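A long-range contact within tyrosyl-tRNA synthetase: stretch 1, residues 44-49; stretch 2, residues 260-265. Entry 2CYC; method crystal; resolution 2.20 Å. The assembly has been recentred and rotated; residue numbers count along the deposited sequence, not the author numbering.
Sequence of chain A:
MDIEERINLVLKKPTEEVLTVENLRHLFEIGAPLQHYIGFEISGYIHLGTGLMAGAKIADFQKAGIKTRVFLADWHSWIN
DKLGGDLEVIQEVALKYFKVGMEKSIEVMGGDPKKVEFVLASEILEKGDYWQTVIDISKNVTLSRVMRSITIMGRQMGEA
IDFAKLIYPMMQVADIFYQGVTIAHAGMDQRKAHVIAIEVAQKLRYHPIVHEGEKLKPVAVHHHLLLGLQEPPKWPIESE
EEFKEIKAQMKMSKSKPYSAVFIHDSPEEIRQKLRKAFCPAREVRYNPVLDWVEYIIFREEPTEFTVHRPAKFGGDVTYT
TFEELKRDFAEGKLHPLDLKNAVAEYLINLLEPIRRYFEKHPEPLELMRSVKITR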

# COMPACT_ATOMS: atom_id res chain seq x y z
N GLY A 44 14.09 2.66 -20.46
CA GLY A 44 15.25 2.48 -21.32
C GLY A 44 14.93 1.84 -22.65
O GLY A 44 13.76 1.56 -22.96
N TYR A 45 15.97 1.60 -23.44
CA TYR A 45 15.82 0.98 -24.75
C TYR A 45 15.41 -0.47 -24.60
O TYR A 45 15.79 -1.14 -23.65
CB TYR A 45 17.13 1.09 -25.54
CG TYR A 45 17.51 2.52 -25.87
CD1 TYR A 45 18.58 3.14 -25.23
CD2 TYR A 45 16.79 3.25 -26.82
CE1 TYR A 45 18.91 4.46 -25.52
CE2 TYR A 45 17.12 4.57 -27.12
CZ TYR A 45 18.18 5.17 -26.46
OH TYR A 45 18.51 6.48 -26.75
N ILE A 46 14.61 -0.94 -25.55
CA ILE A 46 14.13 -2.31 -25.53
C ILE A 46 15.20 -3.27 -26.05
O ILE A 46 15.53 -3.26 -27.24
CB ILE A 46 12.86 -2.45 -26.41
CG1 ILE A 46 11.72 -1.62 -25.81
CG2 ILE A 46 12.47 -3.93 -26.54
CD1 ILE A 46 10.55 -1.41 -26.77
N HIS A 47 15.76 -4.09 -25.15
CA HIS A 47 16.78 -5.06 -25.57
C HIS A 47 16.07 -6.30 -26.09
O HIS A 47 14.85 -6.43 -25.93
CB HIS A 47 17.73 -5.38 -24.40
CG HIS A 47 17.07 -6.05 -23.23
ND1 HIS A 47 16.67 -7.37 -23.26
CD2 HIS A 47 16.78 -5.59 -21.99
CE1 HIS A 47 16.17 -7.70 -22.08
NE2 HIS A 47 16.22 -6.64 -21.29
N LEU A 48 16.80 -7.22 -26.73
CA LEU A 48 16.19 -8.41 -27.33
C LEU A 48 15.37 -9.30 -26.41
O LEU A 48 14.38 -9.91 -26.85
CB LEU A 48 17.26 -9.26 -28.03
CG LEU A 48 18.15 -8.52 -29.03
CD1 LEU A 48 19.00 -9.52 -29.83
CD2 LEU A 48 17.29 -7.70 -29.97
N GLY A 49 15.77 -9.40 -25.15
CA GLY A 49 15.01 -10.22 -24.23
C GLY A 49 13.60 -9.68 -24.06
O GLY A 49 12.62 -10.41 -24.13
N ALA A 260 24.45 -5.44 -24.31
CA ALA A 260 23.07 -5.76 -24.58
C ALA A 260 22.78 -5.28 -25.99
O ALA A 260 23.28 -4.25 -26.42
CB ALA A 260 22.16 -5.07 -23.59
N VAL A 261 21.98 -6.04 -26.73
CA VAL A 261 21.63 -5.62 -28.07
C VAL A 261 20.19 -5.13 -28.03
O VAL A 261 19.31 -5.78 -27.45
CB VAL A 261 21.77 -6.78 -29.08
CG1 VAL A 261 21.16 -6.38 -30.42
CG2 VAL A 261 23.26 -7.12 -29.25
N PHE A 262 19.96 -3.96 -28.62
CA PHE A 262 18.63 -3.36 -28.67
C PHE A 262 18.00 -3.59 -30.04
O PHE A 262 18.70 -3.70 -31.05
CB PHE A 262 18.74 -1.87 -28.33
CG PHE A 262 19.42 -1.62 -27.00
CD1 PHE A 262 20.66 -1.01 -26.95
CD2 PHE A 262 18.83 -2.03 -25.81
CE1 PHE A 262 21.30 -0.80 -25.72
CE2 PHE A 262 19.46 -1.83 -24.58
CZ PHE A 262 20.70 -1.22 -24.54
N ILE A 263 16.68 -3.67 -30.07
CA ILE A 263 15.97 -3.96 -31.31
C ILE A 263 16.31 -3.04 -32.47
O ILE A 263 16.27 -3.46 -33.62
CB ILE A 263 14.44 -3.98 -31.09
CG1 ILE A 263 13.95 -2.64 -30.53
CG2 ILE A 263 14.06 -5.12 -30.14
CD1 ILE A 263 12.44 -2.60 -30.38
N HIS A 264 16.66 -1.78 -32.17
CA HIS A 264 17.00 -0.84 -33.23
C HIS A 264 18.50 -0.56 -33.38
O HIS A 264 18.89 0.41 -34.03
CB HIS A 264 16.24 0.47 -33.02
CG HIS A 264 16.14 0.88 -31.58
ND1 HIS A 264 17.24 1.21 -30.82
CD2 HIS A 264 15.07 0.94 -30.75
CE1 HIS A 264 16.85 1.45 -29.58
NE2 HIS A 264 15.54 1.29 -29.51
N ASP A 265 19.35 -1.40 -32.79
CA ASP A 265 20.80 -1.19 -32.94
C ASP A 265 21.18 -1.28 -34.43
O ASP A 265 20.63 -2.09 -35.18
CB ASP A 265 21.60 -2.24 -32.16
CG ASP A 265 21.78 -1.87 -30.69
OD1 ASP A 265 21.52 -0.70 -30.33
OD2 ASP A 265 22.21 -2.75 -29.91

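Two backbone hydrogen bonds pin these stretches together, and they flank a single beta bridge pairing His47 with Phe262, whose CA atoms lie 4.0 Å apart. Ile263 N donates to Ile46 O at 3.1 Å, nearly straight at 166°; Leu48 N donates to Val261 O at 3.0 Å, more bent at 144°. Each acceptor also receives a CA-H...O contact, Phe262 CA to Ile46 O at 3.4 Å and His47 CA to Val261 O at 3.2 Å, so both carbonyls are well used.

The bridge is a single one; next to it Leu48 begins a helix and Phe262 starts a type I turn. His47, at the N-cap, accepts a weak bond through ND1 from Gly49 N at 2.9 Å; its NE2 is satisfied elsewhere in the structure. A side chain on Gly49 would run into His47 CE1, so glycine suits this cap. The turn is closed by Asp265 N to Phe262 O at 3.0 Å. Asp265 touches nothing across the contact, yet its OD2 takes Phe262 N at 2.9 Å and 174°, satisfying the bridge residue's own amide.

Around this polar frame the side chains pack without further hydrogen bonds between the stretches. Buried Leu48 reaches Val261 and Ile263, with CD1 3.9 Å from Val261 CG1 and CD2 4.1 Å from Ile263 CG2, while Ile46 CB meets Ile263 CD1 at 4.0 Å. Aliphatic side chains suit these buried positions, Ile46, Leu48, Val261 and Ile263, where they have apolar neighbours and no polar group to satisfy. Tyr45 packs against both aromatic rings of the other stretch: its CB sits over the Phe262 face, 3.9 Å from the ring centroid, and its ring edge points toward that face. Tyr45 CD2 also approaches the edge of His264 at CE1, 3.3 Å away. His264 NE2 is hydrogen-bonded elsewhere in the structure. Altogether 465 Å² is buried.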